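Local coordinates for porin B (Pseudomonas putida, PDB 4GEY), which forms a beta-barrel channel in the outer membrane that probably lets glucose and related sugars cross into the periplasm, at residues Q174-V179 with N324-Y329; K262-V266 with K321-V325; N273-L277 with R364-L368; V357-K362 with P384-T388. The protein carries 2 engineered substitutions. All blocks are in the same frame, centred on the assembly; numbering follows the deposited sequence.

Contact 1 of 4, residues Q174-V179 with N324-Y329; sequences QVGNWV and NVVDNY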
loop_
_atom_site.group_PDB
_atom_site.type_symbol
_atom_site.label_atom_id
_atom_site.label_comp_id
_atom_site.label_asym_id
_atom_site.label_seq_id
_atom_site.Cartn_x
_atom_site.Cartn_y
_atom_site.Cartn_z
ATOM N N GLN A 174 -1.399 4.617 1.543
ATOM C CA GLN A 174 -0.204 5.432 1.402
ATOM C C GLN A 174 0.464 5.725 2.748
ATOM O O GLN A 174 1.702 5.778 2.845
ATOM C CB GLN A 174 -0.527 6.693 0.615
ATOM C CG GLN A 174 -1.025 6.359 -0.779
ATOM C CD GLN A 174 -0.076 5.414 -1.515
ATOM O OE1 GLN A 174 1.097 5.715 -1.694
ATOM N NE2 GLN A 174 -0.580 4.262 -1.922
ATOM N N VAL A 175 -0.354 5.875 3.787
ATOM C CA VAL A 175 0.162 6.019 5.138
ATOM C C VAL A 175 1.061 4.816 5.438
ATOM O O VAL A 175 2.106 4.949 6.072
ATOM C CB VAL A 175 -0.986 6.163 6.174
ATOM C CG1 VAL A 175 -0.454 6.181 7.595
ATOM C CG2 VAL A 175 -1.783 7.434 5.895
ATOM N N GLY A 176 0.673 3.648 4.934
ATOM C CA GLY A 176 1.496 2.462 5.051
ATOM C C GLY A 176 2.837 2.538 4.337
ATOM O O GLY A 176 3.762 1.798 4.653
ATOM N N ASN A 177 2.952 3.424 3.358
ATOM C CA ASN A 177 4.209 3.554 2.648
ATOM C C ASN A 177 5.166 4.516 3.349
ATOM O O ASN A 177 6.345 4.223 3.526
ATOM C CB ASN A 177 3.946 3.964 1.206
ATOM C CG ASN A 177 3.231 2.880 0.427
ATOM O OD1 ASN A 177 3.415 1.686 0.691
ATOM N ND2 ASN A 177 2.399 3.284 -0.526
ATOM N N TRP A 178 4.642 5.650 3.780
ATOM C CA TRP A 178 5.487 6.725 4.276
ATOM C C TRP A 178 5.719 6.693 5.789
ATOM O O TRP A 178 6.590 7.398 6.308
ATOM C CB TRP A 178 4.917 8.069 3.800
ATOM C CG TRP A 178 4.377 7.958 2.400
ATOM C CD1 TRP A 178 3.180 8.416 1.940
ATOM C CD2 TRP A 178 5.009 7.307 1.287
ATOM N NE1 TRP A 178 3.032 8.103 0.607
ATOM C CE2 TRP A 178 4.143 7.424 0.188
ATOM C CE3 TRP A 178 6.232 6.646 1.114
ATOM C CZ2 TRP A 178 4.456 6.905 -1.053
ATOM C CZ3 TRP A 178 6.530 6.127 -0.115
ATOM C CH2 TRP A 178 5.654 6.261 -1.181
ATOM N N VAL A 179 4.941 5.877 6.492
ATOM C CA VAL A 179 5.228 5.581 7.887
ATOM C C VAL A 179 5.201 4.050 8.023
ATOM O O VAL A 179 4.803 3.461 9.026
ATOM C CB VAL A 179 4.345 6.451 8.883
ATOM C CG1 VAL A 179 2.911 6.505 8.463
ATOM C CG2 VAL A 179 4.495 6.036 10.353
ATOM N N ASN A 324 9.207 11.560 11.569
ATOM C CA ASN A 324 8.926 10.923 10.294
ATOM C C ASN A 324 9.796 11.437 9.143
ATOM O O ASN A 324 9.897 12.646 8.935
ATOM C CB ASN A 324 7.458 11.142 9.954
ATOM C CG ASN A 324 6.838 9.939 9.287
ATOM O OD1 ASN A 324 6.602 8.916 9.936
ATOM N ND2 ASN A 324 6.570 10.049 7.985
ATOM N N VAL A 325 10.413 10.523 8.393
ATOM C CA VAL A 325 11.318 10.907 7.303
ATOM C C VAL A 325 10.562 11.605 6.178
ATOM O O VAL A 325 10.951 12.697 5.738
ATOM C CB VAL A 325 12.069 9.698 6.704
ATOM C CG1 VAL A 325 12.909 10.143 5.536
ATOM C CG2 VAL A 325 12.942 9.023 7.744
ATOM N N VAL A 326 9.489 10.965 5.706
ATOM C CA VAL A 326 8.544 11.618 4.807
ATOM C C VAL A 326 7.692 12.633 5.570
ATOM O O VAL A 326 6.973 12.296 6.505
ATOM C CB VAL A 326 7.624 10.633 4.146
ATOM C CG1 VAL A 326 6.618 11.375 3.263
ATOM C CG2 VAL A 326 8.439 9.626 3.351
ATOM N N ASP A 327 7.807 13.882 5.148
ATOM C CA ASP A 327 7.181 15.037 5.775
ATOM C C ASP A 327 5.683 15.027 5.456
ATOM O O ASP A 327 4.825 15.095 6.350
ATOM C CB ASP A 327 7.828 16.278 5.153
ATOM C CG ASP A 327 7.570 17.529 5.926
ATOM O OD1 ASP A 327 6.439 17.713 6.418
ATOM O OD2 ASP A 327 8.508 18.346 6.033
ATOM N N ASN A 328 5.399 14.951 4.155
ATOM C CA ASN A 328 4.059 15.048 3.612
ATOM C C ASN A 328 4.089 14.419 2.222
ATOM O O ASN A 328 5.157 14.280 1.638
ATOM C CB ASN A 328 3.607 16.515 3.549
ATOM C CG ASN A 328 4.413 17.355 2.539
ATOM O OD1 ASN A 328 4.363 17.112 1.331
ATOM N ND2 ASN A 328 5.132 18.362 3.034
ATOM N N TYR A 329 2.933 14.031 1.693
ATOM C CA TYR A 329 2.870 13.409 0.372
ATOM C C TYR A 329 1.568 13.736 -0.342
ATOM O O TYR A 329 0.523 13.859 0.287
ATOM C CB TYR A 329 3.056 11.899 0.505
ATOM C CG TYR A 329 2.250 11.032 -0.432
ATOM C CD1 TYR A 329 0.970 10.615 -0.100
ATOM C CD2 TYR A 329 2.800 10.571 -1.622
ATOM C CE1 TYR A 329 0.241 9.786 -0.951
ATOM C CE2 TYR A 329 2.085 9.735 -2.475
ATOM C CZ TYR A 329 0.808 9.347 -2.138
ATOM O OH TYR A 329 0.085 8.533 -2.987
HETATM O O HOH W 1 9.044 8.298 6.806
#
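This is a buried, mixed aromatic and polar contact in which a short helix, 175-178, lies against the start of barrel strand 326-337. Trp178 NE1 approaches Tyr329 CG at 3.2 Å, over one face of the phenol ring, with the two ring planes inclined at 49°, while Trp178 CB rests on Val326 CB at 3.7 Å. A large flat side chain thus suits the gap. The helix belongs to the long loop joining strands 145-149 and 190-198, which folds in against the barrel wall, as the constriction loops of porins do; the same loop supplies Asn185, Trp186 and Pro187 to the glucose pocket. Asn324 ND2 donates to Trp178 O (3.1 Å) and to Val326 O (2.7 Å), so one amide ties helix end to strand start. Water 1 bridges Trp178 O (2.7 Å) and Val326 N (2.9 Å). At the other end, Asn177 ND2 donates to Gln174 OE1 (3.0 Å), Gln174 NE2 is hydrogen-bonded to Gly172 O, and Tyr329 OH to Ala169 O.

Contact 2 of 4, residues K262-V266 with K321-V325; sequences KADDV and KATNV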
loop_
_atom_site.group_PDB
_atom_site.type_symbol
_atom_site.label_atom_id
_atom_site.label_comp_id
_atom_site.label_asym_id
_atom_site.label_seq_id
_atom_site.Cartn_x
_atom_site.Cartn_y
_atom_site.Cartn_z
ATOM N N LYS A 262 7.740 4.346 21.125
ATOM C CA LYS A 262 8.818 5.332 21.078
ATOM C C LYS A 262 9.346 5.496 19.653
ATOM O O LYS A 262 9.590 4.516 18.963
ATOM C CB LYS A 262 9.986 4.911 21.984
ATOM C CG LYS A 262 9.685 4.839 23.463
ATOM C CD LYS A 262 10.925 4.474 24.278
ATOM N N ALA A 263 9.524 6.740 19.224
ATOM C CA ALA A 263 10.220 7.030 17.973
ATOM C C ALA A 263 11.376 8.032 18.172
ATOM O O ALA A 263 11.324 8.903 19.060
ATOM C CB ALA A 263 9.249 7.550 16.947
ATOM N N ASP A 264 12.416 7.907 17.349
ATOM C CA ASP A 264 13.555 8.822 17.440
ATOM C C ASP A 264 13.317 10.113 16.667
ATOM O O ASP A 264 12.716 10.101 15.591
ATOM C CB ASP A 264 14.838 8.171 16.928
ATOM C CG ASP A 264 15.437 7.192 17.917
ATOM O OD1 ASP A 264 14.969 7.170 19.084
ATOM O OD2 ASP A 264 16.382 6.459 17.524
ATOM N N ASP A 265 13.796 11.220 17.226
ATOM C CA ASP A 265 13.844 12.493 16.521
ATOM C C ASP A 265 14.692 12.317 15.273
ATOM O O ASP A 265 15.528 11.417 15.193
ATOM C CB ASP A 265 14.471 13.572 17.414
ATOM C CG ASP A 265 14.031 14.985 17.035
ATOM O OD1 ASP A 265 14.679 15.616 16.160
ATOM O OD2 ASP A 265 13.036 15.466 17.631
ATOM N N VAL A 266 14.488 13.178 14.292
ATOM C CA VAL A 266 15.253 13.067 13.066
ATOM C C VAL A 266 16.517 13.922 13.133
ATOM O O VAL A 266 17.360 13.841 12.246
ATOM C CB VAL A 266 14.409 13.480 11.841
ATOM C CG1 VAL A 266 13.180 12.594 11.711
ATOM C CG2 VAL A 266 14.011 14.949 11.940
ATOM N N LYS A 321 6.605 16.151 11.991
ATOM C CA LYS A 321 7.942 16.651 11.664
ATOM C C LYS A 321 9.011 16.138 12.623
ATOM O O LYS A 321 10.181 16.073 12.269
ATOM C CB LYS A 321 7.979 18.183 11.670
ATOM C CG LYS A 321 7.148 18.885 10.588
ATOM C CD LYS A 321 7.786 18.818 9.187
ATOM C CE LYS A 321 7.807 20.187 8.469
ATOM N NZ LYS A 321 6.479 20.829 8.237
ATOM N N ALA A 322 8.620 15.783 13.838
ATOM C CA ALA A 322 9.593 15.337 14.827
ATOM C C ALA A 322 10.335 14.070 14.401
ATOM O O ALA A 322 11.571 14.031 14.455
ATOM C CB ALA A 322 8.946 15.155 16.204
ATOM N N THR A 323 9.589 13.059 13.961
ATOM C CA THR A 323 10.136 11.705 13.828
ATOM C C THR A 323 10.067 11.050 12.438
ATOM O O THR A 323 10.786 10.097 12.171
ATOM C CB THR A 323 9.459 10.753 14.830
ATOM O OG1 THR A 323 8.085 10.561 14.464
ATOM C CG2 THR A 323 9.542 11.310 16.239
ATOM N N ASN A 324 9.207 11.560 11.569
ATOM C CA ASN A 324 8.926 10.923 10.294
ATOM C C ASN A 324 9.796 11.437 9.143
ATOM O O ASN A 324 9.897 12.646 8.935
ATOM C CB ASN A 324 7.458 11.142 9.954
ATOM C CG ASN A 324 6.838 9.939 9.287
ATOM O OD1 ASN A 324 6.602 8.916 9.936
ATOM N ND2 ASN A 324 6.570 10.049 7.985
ATOM N N VAL A 325 10.413 10.523 8.393
ATOM C CA VAL A 325 11.318 10.907 7.303
ATOM C C VAL A 325 10.562 11.605 6.178
ATOM O O VAL A 325 10.951 12.697 5.738
ATOM C CB VAL A 325 12.069 9.698 6.704
ATOM C CG1 VAL A 325 12.909 10.143 5.536
ATOM C CG2 VAL A 325 12.942 9.023 7.744
HETATM O O HOH W 2 13.115 8.918 12.807
#
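Backbone atoms hold this surface contact together, and the side-chain rotamers decide what packs around them. Val266 N donates to Ala322 O (3.0 Å), the one direct hydrogen bond between the segments. Ala322 O also lies 3.4 Å from Asp265 CA in a CA-H...O contact, and water 2 links Asp264 O (3.1 Å) to Thr323 O (2.7 Å). Thr323 adopts chi1 p, which sends its methyl CG2 to Ala263 CB (3.8 Å) while OG1 is hydrogen-bonded to Asp320; a beta-branched hydroxyl residue serves both needs. Val266, in the m rotamer, sets CG1 3.5 Å from Thr323 O and CG2 4.0 Å from Lys321 O, a compact apolar wedge. The CA-to-CB bond of Asp265 points away overall, though CB touches the loop and the carboxylate comes nearer, Asp265 OD2 lying 4.3 Å from Ala322 CB. With chi1 t, OD1 accepts from the backbone N of Tyr267, an Asx turn, and of Asp268, whereas OD2 pairs with His285. The loop 321-325, joining strands 309-319 and 326-337, thus meets strand 263-265, paired antiparallel with 282-298, and at the corner Val266 touches Asp360 and Val361 of helix 359-372.

Contact 3 of 4, residues N273-L277 with R364-L368; sequences NPQAL and RAELL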
loop_
_atom_site.group_PDB
_atom_site.type_symbol
_atom_site.label_atom_id
_atom_site.label_comp_id
_atom_site.label_asym_id
_atom_site.label_seq_id
_atom_site.Cartn_x
_atom_site.Cartn_y
_atom_site.Cartn_z
ATOM N N ASN A 273 20.870 19.098 21.249
ATOM C CA ASN A 273 21.933 19.494 20.331
ATOM C C ASN A 273 21.792 18.717 19.032
ATOM O O ASN A 273 21.189 17.641 19.019
ATOM C CB ASN A 273 23.297 19.182 20.931
ATOM C CG ASN A 273 23.484 19.786 22.299
ATOM O OD1 ASN A 273 22.984 20.871 22.583
ATOM N ND2 ASN A 273 24.207 19.082 23.159
ATOM N N PRO A 274 22.345 19.250 17.928
ATOM C CA PRO A 274 22.217 18.498 16.675
ATOM C C PRO A 274 23.000 17.196 16.773
ATOM O O PRO A 274 24.211 17.246 16.957
ATOM C CB PRO A 274 22.846 19.440 15.639
ATOM C CG PRO A 274 22.795 20.807 16.272
ATOM C CD PRO A 274 23.011 20.551 17.729
ATOM N N GLN A 275 22.331 16.055 16.655
ATOM C CA GLN A 275 23.001 14.774 16.890
ATOM C C GLN A 275 24.149 14.471 15.903
ATOM O O GLN A 275 25.049 13.685 16.210
ATOM C CB GLN A 275 21.989 13.618 16.964
ATOM C CG GLN A 275 21.823 12.836 15.694
ATOM C CD GLN A 275 22.956 11.859 15.406
ATOM O OE1 GLN A 275 23.518 11.870 14.313
ATOM N NE2 GLN A 275 23.312 11.035 16.386
ATOM N N ALA A 276 24.103 15.076 14.720
ATOM C CA ALA A 276 25.168 14.920 13.733
ATOM C C ALA A 276 26.497 15.440 14.270
ATOM O O ALA A 276 27.560 15.013 13.821
ATOM C CB ALA A 276 24.810 15.654 12.463
ATOM N N LEU A 277 26.429 16.370 15.224
ATOM C CA LEU A 277 27.623 16.935 15.837
ATOM C C LEU A 277 28.084 16.147 17.051
ATOM O O LEU A 277 29.249 16.219 17.428
ATOM C CB LEU A 277 27.378 18.376 16.269
ATOM C CG LEU A 277 27.055 19.405 15.194
ATOM C CD1 LEU A 277 26.957 20.782 15.811
ATOM C CD2 LEU A 277 28.105 19.374 14.095
ATOM N N ARG A 364 20.383 17.453 8.803
ATOM C CA ARG A 364 21.246 16.543 9.536
ATOM C C ARG A 364 22.323 15.977 8.618
ATOM O O ARG A 364 23.487 15.809 9.022
ATOM C CB ARG A 364 20.436 15.399 10.145
ATOM C CG ARG A 364 21.311 14.385 10.856
ATOM C CD ARG A 364 20.540 13.385 11.696
ATOM N NE ARG A 364 21.457 12.364 12.198
ATOM C CZ ARG A 364 21.862 11.311 11.484
ATOM N NH1 ARG A 364 21.409 11.125 10.252
ATOM N NH2 ARG A 364 22.716 10.440 12.004
ATOM N N ALA A 365 21.929 15.677 7.383
ATOM C CA ALA A 365 22.854 15.103 6.426
ATOM C C ALA A 365 23.938 16.111 6.052
ATOM O O ALA A 365 25.117 15.762 5.938
ATOM C CB ALA A 365 22.113 14.639 5.191
ATOM N N GLU A 366 23.526 17.362 5.853
ATOM C CA GLU A 366 24.457 18.413 5.475
ATOM C C GLU A 366 25.512 18.552 6.562
ATOM O O GLU A 366 26.702 18.721 6.286
ATOM C CB GLU A 366 23.714 19.726 5.257
ATOM C CG GLU A 366 23.342 19.992 3.816
ATOM C CD GLU A 366 22.343 21.119 3.672
ATOM O OE1 GLU A 366 21.681 21.467 4.675
ATOM O OE2 GLU A 366 22.209 21.653 2.549
ATOM N N LEU A 367 25.053 18.441 7.803
ATOM C CA LEU A 367 25.920 18.442 8.967
ATOM C C LEU A 367 26.920 17.292 8.966
ATOM O O LEU A 367 28.109 17.505 9.217
ATOM C CB LEU A 367 25.069 18.373 10.225
ATOM C CG LEU A 367 25.191 19.555 11.178
ATOM C CD1 LEU A 367 25.375 20.848 10.395
ATOM C CD2 LEU A 367 23.937 19.600 12.038
ATOM N N LEU A 368 26.430 16.077 8.709
ATOM C CA LEU A 368 27.277 14.887 8.595
ATOM C C LEU A 368 28.413 15.109 7.597
ATOM O O LEU A 368 29.582 14.819 7.886
ATOM C CB LEU A 368 26.444 13.683 8.149
ATOM C CG LEU A 368 25.963 12.598 9.122
ATOM C CD1 LEU A 368 26.075 13.031 10.558
ATOM C CD2 LEU A 368 24.530 12.189 8.798
#
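Ala276 is the small bump at the heart of this contact. Ala276 CB sits in a shallow hollow on helix 359-372, 3.5 Å from Leu367 CB, 3.5 Å from Leu368 CD1 and 3.7 Å from the backbone atom Arg364 O. Only a methyl projects here, so the backbones approach closely, with the Ala276 and Leu368 CA atoms 5.6 Å apart. The fit is reciprocal: Leu367 pushes its branched end into the space bordered by Pro274, Ala276 and Leu277, with Leu367 CD2 3.8 Å from Pro274 CB and Leu367 CG 4.1 Å from Leu277 CD2. Both partners are helical insertions in loops between strands of the barrel, a weakly bonded turn before strand 282-298 and the helix following strand 347-357, packing at the surface. Along one flank Arg364 stretches out with chi1 to chi3 all t, long enough for NE (3.0 Å) and NH2 (2.8 Å) both to donate to Gln275 OE1. Gln275 NE2 is bonded to Glu280 O.

Contact 4 of 4, residues V357-K362 with P384-T388; sequences VNDDVK and PLQRT. With DMU (decyl-beta-D-maltopyranoside), chain L.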
loop_
_atom_site.group_PDB
_atom_site.type_symbol
_atom_site.label_atom_id
_atom_site.label_comp_id
_atom_site.label_asym_id
_atom_site.label_seq_id
_atom_site.Cartn_x
_atom_site.Cartn_y
_atom_site.Cartn_z
ATOM N N VAL A 357 10.566 14.988 1.669
ATOM C CA VAL A 357 11.335 14.590 2.838
ATOM C C VAL A 357 11.510 15.733 3.824
ATOM O O VAL A 357 11.963 16.818 3.458
ATOM C CB VAL A 357 12.746 14.081 2.479
ATOM C CG1 VAL A 357 13.429 13.540 3.726
ATOM C CG2 VAL A 357 12.694 13.021 1.392
ATOM N N ASN A 358 11.132 15.458 5.069
ATOM C CA ASN A 358 11.405 16.286 6.242
ATOM C C ASN A 358 12.742 16.992 6.163
ATOM O O ASN A 358 13.795 16.350 6.173
ATOM C CB ASN A 358 11.399 15.362 7.459
ATOM C CG ASN A 358 11.413 16.098 8.762
ATOM O OD1 ASN A 358 12.078 17.117 8.906
ATOM N ND2 ASN A 358 10.686 15.570 9.741
ATOM N N ASP A 359 12.692 18.317 6.115
ATOM C CA ASP A 359 13.881 19.134 5.914
ATOM C C ASP A 359 14.996 18.894 6.951
ATOM O O ASP A 359 16.182 19.005 6.637
ATOM C CB ASP A 359 13.490 20.609 5.885
ATOM C CG ASP A 359 14.536 21.465 5.219
ATOM O OD1 ASP A 359 15.028 21.065 4.138
ATOM O OD2 ASP A 359 14.879 22.527 5.780
ATOM N N ASP A 360 14.626 18.564 8.180
ATOM C CA ASP A 360 15.631 18.348 9.204
ATOM C C ASP A 360 16.455 17.101 8.874
ATOM O O ASP A 360 17.626 16.998 9.254
ATOM C CB ASP A 360 14.994 18.240 10.598
ATOM C CG ASP A 360 14.278 19.514 11.014
ATOM O OD1 ASP A 360 14.801 20.609 10.716
ATOM O OD2 ASP A 360 13.189 19.420 11.629
ATOM N N VAL A 361 15.848 16.155 8.165
ATOM C CA VAL A 361 16.574 14.963 7.755
ATOM C C VAL A 361 17.707 15.377 6.825
ATOM O O VAL A 361 18.825 14.890 6.933
ATOM C CB VAL A 361 15.658 13.970 7.033
ATOM C CG1 VAL A 361 16.480 12.806 6.405
ATOM C CG2 VAL A 361 14.598 13.469 7.986
ATOM N N LYS A 362 17.400 16.301 5.924
ATOM C CA LYS A 362 18.384 16.828 5.000
ATOM C C LYS A 362 19.413 17.673 5.747
ATOM O O LYS A 362 20.611 17.543 5.491
ATOM C CB LYS A 362 17.696 17.634 3.900
ATOM C CG LYS A 362 18.643 18.379 2.972
ATOM C CD LYS A 362 18.141 19.801 2.724
ATOM C CE LYS A 362 19.268 20.738 2.296
ATOM N NZ LYS A 362 18.892 22.180 2.450
ATOM N N PRO A 384 23.881 11.440 0.829
ATOM C CA PRO A 384 22.995 12.161 -0.096
ATOM C C PRO A 384 21.947 13.015 0.588
ATOM O O PRO A 384 21.412 12.623 1.621
ATOM C CB PRO A 384 22.330 11.039 -0.892
ATOM C CG PRO A 384 23.402 9.966 -0.938
ATOM C CD PRO A 384 24.071 10.031 0.430
ATOM N N LEU A 385 21.686 14.185 0.005
ATOM C CA LEU A 385 20.703 15.122 0.517
ATOM C C LEU A 385 19.350 14.741 -0.051
ATOM O O LEU A 385 19.119 14.830 -1.260
ATOM C CB LEU A 385 21.066 16.559 0.116
ATOM C CG LEU A 385 22.400 17.164 0.598
ATOM C CD1 LEU A 385 22.348 18.668 0.495
ATOM C CD2 LEU A 385 22.737 16.758 2.025
ATOM N N GLN A 386 18.461 14.291 0.821
ATOM C CA GLN A 386 17.155 13.834 0.375
ATOM C C GLN A 386 16.125 14.945 0.422
ATOM O O GLN A 386 15.876 15.525 1.472
ATOM C CB GLN A 386 16.699 12.645 1.202
ATOM C CG GLN A 386 17.542 11.434 0.977
ATOM C CD GLN A 386 17.027 10.238 1.727
ATOM O OE1 GLN A 386 17.141 10.165 2.952
ATOM N NE2 GLN A 386 16.455 9.286 0.997
ATOM N N ARG A 387 15.524 15.225 -0.731
ATOM C CA ARG A 387 14.644 16.378 -0.886
ATOM C C ARG A 387 13.214 15.996 -1.300
ATOM O O ARG A 387 12.328 15.945 -0.460
ATOM C CB ARG A 387 15.280 17.414 -1.830
ATOM C CG ARG A 387 16.814 17.432 -1.746
ATOM C CD ARG A 387 17.468 18.425 -2.710
ATOM N NE ARG A 387 17.769 19.702 -2.065
ATOM C CZ ARG A 387 18.995 20.172 -1.866
ATOM N NH1 ARG A 387 20.056 19.483 -2.268
ATOM N NH2 ARG A 387 19.158 21.343 -1.265
ATOM N N THR A 388 12.972 15.735 -2.577
ATOM C CA THR A 388 11.612 15.426 -3.025
ATOM C C THR A 388 11.639 14.464 -4.201
ATOM O O THR A 388 12.321 14.711 -5.191
ATOM C CB THR A 388 10.846 16.690 -3.456
ATOM O OG1 THR A 388 10.989 17.715 -2.460
ATOM C CG2 THR A 388 9.375 16.378 -3.655
HETATM C C1 DMU L . 13.026 19.685 -7.252
HETATM C C2 DMU L . 13.967 19.929 -6.181
HETATM C C3 DMU L . 15.047 20.943 -6.317
HETATM C C4 DMU L . 14.797 22.003 -7.414
HETATM O O5 DMU L . 14.232 21.272 -8.651
HETATM C C6 DMU L . 12.973 20.631 -8.365
HETATM O O7 DMU L . 15.231 21.649 -5.067
HETATM O O16 DMU L . 12.461 20.052 -9.575
HETATM C C18 DMU L . 11.119 20.351 -9.960
HETATM C C19 DMU L . 10.452 19.441 -11.025
HETATM C C22 DMU L . 9.301 18.452 -10.612
HETATM C C25 DMU L . 8.721 17.585 -11.732
HETATM C C28 DMU L . 7.841 16.393 -11.413
HETATM C C31 DMU L . 7.754 15.305 -12.465
HETATM C C34 DMU L . 6.679 14.244 -12.364
HETATM C C37 DMU L . 7.005 12.849 -12.798
HETATM O O49 DMU L . 11.685 19.596 -6.610
HETATM O O55 DMU L . 14.481 18.623 -5.732
HETATM C C57 DMU L . 15.892 22.726 -7.752
HETATM O O61 DMU L . 16.020 23.098 -9.080
HETATM C C5 DMU L . 16.849 22.959 -3.860
HETATM C C7 DMU L . 17.842 23.769 -4.491
HETATM C C8 DMU L . 19.062 23.035 -4.848
HETATM C C9 DMU L . 18.785 21.854 -5.820
HETATM O O1 DMU L . 17.447 21.180 -5.478
HETATM C C10 DMU L . 16.512 21.672 -4.487
HETATM O O2 DMU L . 19.971 23.895 -5.471
HETATM O O3 DMU L . 15.634 23.764 -3.677
HETATM O O4 DMU L . 18.182 24.846 -3.564
HETATM C C11 DMU L . 19.741 20.947 -5.765
HETATM O O6 DMU L . 19.628 19.841 -6.588
#
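Val357, the last residue of its strand, opens the contact: Val357 N donates to Arg387 O (2.9 Å), while Val357 CG2 meets Gln386 CB at 4.0 Å, a beta-branched type suited to a strand. Asn358 then turns the chain into a helix. As N-cap, Asn358 OD1 accepts from Asp360 N (3.0 Å), and its ND2 reaches Lys321 O and Asn324 O. Val361 CG1 comes to a loose 4.4 Å from Gln386 OE1; Gln386 NE2 is hydrogen-bonded to Gly417 O. Lys362 CB is 3.7 Å from Gln386 O, and the long aliphatic chain lies along the loop, Lys362 CE reaching Leu385 CD1 at 4.1 Å. Lys362 NZ stands 3.8 Å from Arg387 NH2, two like charges side by side. DMU O1 lies over one face of the Arg387 guanidinium, and this detergent is also hydrogen-bonded to Asp420. The arrangement is that of a long connection between adjacent antiparallel barrel strands, 347-357 and 388-399, carrying a capped helix, 359-372.

Following the chain, contact 1 opens first at 174-179, then contact 2 at 262-266 and contact 3 at 273-277. The chain returns at 321-329, where contacts 1 and 2 close together on overlapping segments, sharing Asn324 and Val325. Contact 4 opens only afterwards, at 357-362; contact 3 closes at 364-368, before contact 4 does at 384-388, so contact 3 crosses all the others. Asn358 joins contact 4 to contacts 1 and 2, its backbone N lying 2.8 Å from Val325 O. Together the contacts join the inward-folded helix 175-178, the loop between strands 309-319 and 326-337, the 262-277 excursion and helix 359-372.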